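Local atomic coordinates of putative monooxygenase (Fusobacterium nucleatum subsp. nucleatum, PDB entry 3MCS), a protein that probably acts as a monooxygenase of the antibiotic biosynthesis monooxygenase family, with two such family regions of dimeric alpha-beta barrel type in one chain. Residues 82-85 and 86-90; 155-158 and 159-163. All coordinates share one frame; numbering follows the deposited sequence. Where two conformers were deposited one is given.

Interaction 1 of 2, residues 82-85 and 86-90; sequences AVIP and QIAEG
Val-83 and Ile-84 meet Ile-87 and Ala-88 in the final turn of helix 75-87, a C-terminal helix end where the chain of this dimeric alpha-beta barrel family member passes into the short, weakly bonded strand 88-89. Two backbone carbonyls hold the turn. Val-83 O accepts from Gln-86 N at 2.9 Å and, weakly, from Ile-87 N at 3.3 Å. One residue on, Ile-84 O takes Ile-87 N at 2.9 Å and adds a weak bond from Ala-88 N. Each oxygen thus serves donors three and four residues ahead, mixing 3-10 and alpha-helical bonding as the helix runs out. Pro-85 has no N-H to give to the preceding turn, and the helix kinks there; Ala-88 is the first residue to adopt extended backbone angles.

The apolar contacts form two separate pairs. Val-83 CG1, anti to its own N (chi1 167°), meets Ile-87 CG2 at 3.9 Å, the two side chains crossing at a slant. Ile-87 CG1 stands between its backbone N and carbonyl carbon (chi1 69°), which brings it to 3.4 Å from Ile-84 O. Separately, Ile-84 CG2 rests on Ala-88 CB, also at 3.9 Å. Helix 20-37 packs against the same end, Ala-26 touching Val-83 while Ser-22 and Tyr-23 touch Ile-87, and Phe-13 of strand 7-15 touches Ala-88. Lys-19 NZ donates to Gln-86 O, adding a side-chain link to the helix terminus.

The exposed polar side is formed by Gln-86, whose side chain bends at chi2 and folds back beside the Pro-85 ring. This placement belongs to one of two deposited conformers and is therefore tentative; in it Gln-86 OE1 lies 3.4 Å from Pro-85 CB, and Gln-86 NE2 lies 3.1 Å from Ala-82 O.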
ATOM      1  N   ALA A  82     -17.854   5.323  11.366  1.00 45.64           N
ATOM      2  CA  ALA A  82     -18.854   6.276  11.834  1.00 46.41           C
ATOM      3  C   ALA A  82     -18.470   7.721  11.463  1.00 47.36           C
ATOM      4  O   ALA A  82     -19.349   8.616  11.391  1.00 47.51           O
ATOM      5  CB  ALA A  82     -19.033   6.153  13.362  1.00 46.30           C
ATOM      6  N   VAL A  83     -17.168   7.952  11.231  1.00 46.55           N
ATOM      7  CA  VAL A  83     -16.657   9.297  10.926  1.00 45.66           C
ATOM      8  C   VAL A  83     -16.456   9.555   9.430  1.00 44.86           C
ATOM      9  O   VAL A  83     -16.538  10.692   8.976  1.00 44.63           O
ATOM     10  CB  VAL A  83     -15.343   9.584  11.712  1.00 45.75           C
ATOM     11  CG1 VAL A  83     -14.646  10.805  11.176  1.00 45.71           C
ATOM     12  CG2 VAL A  83     -15.636   9.772  13.196  1.00 43.47           C
ATOM     13  N   ILE A  84     -16.224   8.506   8.656  1.00 45.06           N
ATOM     14  CA  ILE A  84     -15.984   8.676   7.229  1.00 45.80           C
ATOM     15  C   ILE A  84     -16.979   9.636   6.548  1.00 45.73           C
ATOM     16  O   ILE A  84     -16.575  10.585   5.892  1.00 44.78           O
ATOM     17  CB  ILE A  84     -15.933   7.305   6.504  1.00 45.99           C
ATOM     18  CG1 ILE A  84     -14.585   6.638   6.744  1.00 47.69           C
ATOM     19  CG2 ILE A  84     -16.133   7.456   5.000  1.00 47.24           C
ATOM     20  CD1 ILE A  84     -14.372   5.320   5.962  1.00 51.26           C
ATOM     21  N   PRO A  85     -18.275   9.400   6.705  1.00 46.81           N
ATOM     22  CA  PRO A  85     -19.244  10.290   6.044  1.00 47.45           C
ATOM     23  C   PRO A  85     -19.066  11.786   6.350  1.00 46.93           C
ATOM     24  O   PRO A  85     -19.305  12.598   5.461  1.00 48.04           O
ATOM     25  CB  PRO A  85     -20.600   9.781   6.556  1.00 47.89           C
ATOM     26  CG  PRO A  85     -20.348   8.338   6.859  1.00 49.32           C
ATOM     27  CD  PRO A  85     -18.931   8.274   7.386  1.00 48.04           C
ATOM     28  N   GLN A  86     -18.633  12.124   7.568  1.00 45.23           N
ATOM     29  CA  GLN A  86     -18.455  13.526   7.929  0.50 44.80           C
ATOM     30  C   GLN A  86     -17.177  14.137   7.317  1.00 45.16           C
ATOM     31  O   GLN A  86     -17.080  15.364   7.167  1.00 45.92           O
ATOM     32  CB  GLN A  86     -18.476  13.671   9.453  0.50 44.27           C
ATOM     33  CG  GLN A  86     -19.868  13.440  10.069  0.50 44.06           C
ATOM     34  CD  GLN A  86     -20.651  12.330   9.379  0.50 43.46           C
ATOM     35  OE1 GLN A  86     -21.351  12.573   8.388  0.50 32.55           O
ATOM     36  NE2 GLN A  86     -20.543  11.104   9.906  0.50 43.76           N
ATOM     37  N   ILE A  87     -16.215  13.299   6.936  1.00 43.47           N
ATOM     38  CA  ILE A  87     -14.964  13.795   6.376  1.00 43.60           C
ATOM     39  C   ILE A  87     -14.679  13.418   4.913  1.00 44.62           C
ATOM     40  O   ILE A  87     -13.674  13.852   4.342  1.00 44.88           O
ATOM     41  CB  ILE A  87     -13.787  13.303   7.241  1.00 43.46           C
ATOM     42  CG1 ILE A  87     -13.605  11.784   7.097  1.00 45.70           C
ATOM     43  CG2 ILE A  87     -14.020  13.681   8.693  1.00 41.34           C
ATOM     44  CD1 ILE A  87     -12.331  11.225   7.703  1.00 43.89           C
ATOM     45  N   ALA A  88     -15.552  12.614   4.309  1.00 44.79           N
ATOM     46  CA  ALA A  88     -15.359  12.176   2.931  1.00 43.74           C
ATOM     47  C   ALA A  88     -16.308  12.898   1.960  1.00 42.99           C
ATOM     48  O   ALA A  88     -17.513  13.011   2.188  1.00 41.76           O
ATOM     49  CB  ALA A  88     -15.531  10.679   2.842  1.00 43.02           C
ATOM     50  N   GLU A  89     -15.743  13.397   0.875  1.00 43.68           N
ATOM     51  CA  GLU A  89     -16.532  14.073  -0.137  1.00 46.09           C
ATOM     52  C   GLU A  89     -17.201  13.035  -1.047  1.00 47.50           C
ATOM     53  O   GLU A  89     -18.398  13.070  -1.292  1.00 47.42           O
ATOM     54  CB  GLU A  89     -15.652  15.025  -0.958  1.00 46.23           C
ATOM     55  CG  GLU A  89     -16.431  15.951  -1.912  1.00 47.11           C
ATOM     56  CD  GLU A  89     -17.341  16.973  -1.199  1.00 48.69           C
ATOM     57  OE1 GLU A  89     -16.917  17.572  -0.190  1.00 46.83           O
ATOM     58  OE2 GLU A  89     -18.467  17.211  -1.688  1.00 52.23           O
ATOM     59  N   GLY A  90     -16.422  12.094  -1.548  1.00 49.12           N
ATOM     60  CA  GLY A  90     -17.000  11.092  -2.423  1.00 50.42           C
ATOM     61  C   GLY A  90     -16.023   9.991  -2.746  1.00 51.41           C
ATOM     62  O   GLY A  90     -15.049   9.789  -2.003  1.00 50.89           O
TER

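Interaction 2 of 2, residues 155-158 and 159-163; sequences DRRN and FNKWC
A beta-hairpin connection joins strands 147-155 and 161-168, and Asp-155 and Lys-161 meet at its base. Asp-155 N donates to Lys-161 O at 3.0 Å in a nearly straight bond, the donor almost in line with the carbonyl. In both residues CG is anti to the backbone N (chi1 -170° and -167°); the side chains run side by side in one direction, with Asp-155 CB 4.0 Å from Lys-161 CB. The lysine then bends away, and its NZ forms a salt bridge with Asp-121.

Successive turns shape the loop. Asp-155 makes an Asx turn, OD1 accepting from Arg-157 N at 2.7 Å on the anti side of the carboxylate, and Asp-155 O takes Asn-158 N at 3.2 Å. Less certainly, since Arg-157 was deposited in two conformers, its NH2 forms a salt bridge with Asp-155 OD2 at 2.9 Å in the one given. A type I turn from Asn-158 to Lys-161 follows, closed by Lys-161 N on Asn-158 O at 3.0 Å. The Asn-158 amide reinforces it: Asn-160 N donates to Asn-158 OD1 at 2.9 Å, coming from 50° out of the amide plane.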
ATOM      1  N   ASP A 155      -4.940  -7.018  -8.520  1.00 40.08           N
ATOM      2  CA  ASP A 155      -6.284  -6.746  -8.096  1.00 42.17           C
ATOM      3  C   ASP A 155      -7.146  -8.006  -8.330  1.00 43.84           C
ATOM      4  O   ASP A 155      -7.010  -8.694  -9.353  1.00 43.84           O
ATOM      5  CB  ASP A 155      -6.815  -5.512  -8.832  1.00 42.81           C
ATOM      6  CG  ASP A 155      -8.136  -5.010  -8.266  1.00 45.44           C
ATOM      7  OD1 ASP A 155      -9.032  -5.834  -8.019  1.00 44.63           O
ATOM      8  OD2 ASP A 155      -8.280  -3.784  -8.078  1.00 46.48           O
ATOM      9  N   ARG A 156      -8.036  -8.317  -7.394  1.00 43.70           N
ATOM     10  CA  ARG A 156      -8.866  -9.522  -7.551  1.00 44.41           C
ATOM     11  C   ARG A 156      -9.973  -9.318  -8.596  1.00 43.38           C
ATOM     12  O   ARG A 156     -10.555 -10.290  -9.090  1.00 42.08           O
ATOM     13  CB  ARG A 156      -9.406 -10.000  -6.199  1.00 44.83           C
ATOM     14  CG  ARG A 156      -8.299 -10.409  -5.214  1.00 47.31           C
ATOM     15  CD  ARG A 156      -8.903 -10.879  -3.902  1.00 46.00           C
ATOM     16  NE  ARG A 156      -9.429 -12.232  -4.016  1.00 40.43           N
ATOM     17  CZ  ARG A 156     -10.457 -12.697  -3.321  1.00 45.17           C
ATOM     18  NH1 ARG A 156     -11.136 -11.916  -2.474  1.00 52.88           N
ATOM     19  NH2 ARG A 156     -10.848 -13.945  -3.503  1.00 49.04           N
ATOM     20  N   ARG A 157     -10.253  -8.056  -8.914  1.00 43.85           N
ATOM     21  CA  ARG A 157     -11.215  -7.682  -9.951  0.50 44.03           C
ATOM     22  C   ARG A 157     -10.602  -7.872 -11.342  1.00 42.86           C
ATOM     23  O   ARG A 157     -11.315  -8.041 -12.322  1.00 43.58           O
ATOM     24  CB  ARG A 157     -11.645  -6.219  -9.754  0.50 44.69           C
ATOM     25  CG  ARG A 157     -12.556  -5.621 -10.840  0.50 47.84           C
ATOM     26  CD  ARG A 157     -12.819  -4.107 -10.630  0.50 47.57           C
ATOM     27  NE  ARG A 157     -11.611  -3.343 -10.294  0.50 38.76           N
ATOM     28  CZ  ARG A 157     -11.463  -2.618  -9.189  0.50 38.83           C
ATOM     29  NH1 ARG A 157     -12.447  -2.493  -8.312  0.50 35.93           N
ATOM     30  NH2 ARG A 157     -10.333  -1.974  -8.981  0.50 44.51           N
ATOM     31  N   ASN A 158      -9.275  -7.837 -11.411  1.00 42.35           N
ATOM     32  CA  ASN A 158      -8.564  -7.938 -12.677  1.00 43.69           C
ATOM     33  C   ASN A 158      -7.089  -8.222 -12.459  1.00 42.50           C
ATOM     34  O   ASN A 158      -6.348  -7.332 -12.072  1.00 38.64           O
ATOM     35  CB  ASN A 158      -8.765  -6.609 -13.415  1.00 45.19           C
ATOM     36  CG  ASN A 158      -7.933  -6.484 -14.650  1.00 46.55           C
ATOM     37  OD1 ASN A 158      -7.295  -7.432 -15.091  1.00 50.95           O
ATOM     38  ND2 ASN A 158      -7.918  -5.285 -15.216  1.00 49.22           N
ATOM     39  N   PHE A 159      -6.649  -9.448 -12.745  1.00 43.54           N
ATOM     40  CA  PHE A 159      -5.249  -9.801 -12.469  1.00 44.86           C
ATOM     41  C   PHE A 159      -4.212  -9.160 -13.387  1.00 45.42           C
ATOM     42  O   PHE A 159      -3.020  -9.370 -13.178  1.00 47.21           O
ATOM     43  CB  PHE A 159      -5.011 -11.325 -12.326  1.00 45.20           C
ATOM     44  CG  PHE A 159      -5.329 -12.149 -13.534  1.00 45.03           C
ATOM     45  CD1 PHE A 159      -4.512 -12.128 -14.648  1.00 45.38           C
ATOM     46  CD2 PHE A 159      -6.383 -13.051 -13.501  1.00 44.14           C
ATOM     47  CE1 PHE A 159      -4.786 -12.940 -15.731  1.00 45.67           C
ATOM     48  CE2 PHE A 159      -6.661 -13.866 -14.571  1.00 43.12           C
ATOM     49  CZ  PHE A 159      -5.865 -13.809 -15.690  1.00 44.67           C
ATOM     50  N   ASN A 160      -4.638  -8.366 -14.362  1.00 44.31           N
ATOM     51  CA  ASN A 160      -3.686  -7.621 -15.169  1.00 44.43           C
ATOM     52  C   ASN A 160      -3.331  -6.275 -14.507  1.00 44.59           C
ATOM     53  O   ASN A 160      -2.443  -5.564 -14.980  1.00 44.01           O
ATOM     54  CB  ASN A 160      -4.223  -7.393 -16.578  1.00 44.70           C
ATOM     55  CG  ASN A 160      -4.530  -8.690 -17.313  1.00 44.22           C
ATOM     56  OD1 ASN A 160      -5.554  -8.794 -17.997  1.00 44.70           O
ATOM     57  ND2 ASN A 160      -3.672  -9.689 -17.154  1.00 41.45           N
ATOM     58  N   LYS A 161      -4.024  -5.943 -13.413  1.00 44.19           N
ATOM     59  CA  LYS A 161      -3.818  -4.695 -12.689  1.00 43.35           C
ATOM     60  C   LYS A 161      -2.909  -4.952 -11.506  1.00 44.47           C
ATOM     61  O   LYS A 161      -3.355  -5.451 -10.489  1.00 45.82           O
ATOM     62  CB  LYS A 161      -5.166  -4.178 -12.219  1.00 44.07           C
ATOM     63  CG  LYS A 161      -5.247  -2.732 -11.712  1.00 45.72           C
ATOM     64  CD  LYS A 161      -6.738  -2.341 -11.541  1.00 46.59           C
ATOM     65  CE  LYS A 161      -7.045  -0.873 -11.848  1.00 47.35           C
ATOM     66  NZ  LYS A 161      -7.005  -0.552 -13.315  1.00 41.23           N
ATOM     67  N   TRP A 162      -1.623  -4.654 -11.644  1.00 44.74           N
ATOM     68  CA  TRP A 162      -0.677  -4.833 -10.546  1.00 44.40           C
ATOM     69  C   TRP A 162      -0.633  -3.600  -9.635  1.00 43.37           C
ATOM     70  O   TRP A 162      -0.664  -2.476 -10.128  1.00 41.99           O
ATOM     71  CB  TRP A 162       0.705  -5.111 -11.107  1.00 44.17           C
ATOM     72  CG  TRP A 162       0.770  -6.392 -11.788  1.00 44.37           C
ATOM     73  CD1 TRP A 162       0.303  -6.679 -13.035  1.00 44.40           C
ATOM     74  CD2 TRP A 162       1.340  -7.599 -11.279  1.00 43.94           C
ATOM     75  NE1 TRP A 162       0.537  -7.997 -13.334  1.00 42.17           N
ATOM     76  CE2 TRP A 162       1.179  -8.588 -12.278  1.00 43.97           C
ATOM     77  CE3 TRP A 162       1.979  -7.940 -10.082  1.00 42.02           C
ATOM     78  CZ2 TRP A 162       1.616  -9.904 -12.110  1.00 39.57           C
ATOM     79  CZ3 TRP A 162       2.428  -9.247  -9.922  1.00 41.33           C
ATOM     80  CH2 TRP A 162       2.232 -10.214 -10.933  1.00 38.06           C
ATOM     81  N   CYS A 163      -0.547  -3.825  -8.322  1.00 42.80           N
ATOM     82  CA  CYS A 163      -0.511  -2.757  -7.320  1.00 42.97           C
ATOM     83  C   CYS A 163       0.713  -2.883  -6.472  1.00 43.62           C
ATOM     84  O   CYS A 163       0.913  -3.929  -5.844  1.00 41.93           O
ATOM     85  CB  CYS A 163      -1.715  -2.853  -6.389  1.00 43.30           C
ATOM     86  SG  CYS A 163      -3.314  -2.657  -7.224  1.00 46.61           S
TER

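In the fold
From the N terminus, strand 7-15 and helix 20-37 come first and later receive interaction 1, where helix 75-87 ends and the chain turns toward strand 91-104. That strand then pairs with 147-155, which leads into interaction 2 before the chain returns as strand 161-168. Each contact lies within one continuous stretch, and the two follow in series without nesting or crossing. The centres of interactions 1 and 2 are about 27 Å apart. Interaction 1 brings the end of helix 75-87 against helix 20-37 and strand 7-15; interaction 2 connects strands 147-155 and 161-168. Strand 91-104 links them, pairing with both 7-15 and 147-155 in the shared antiparallel sheet.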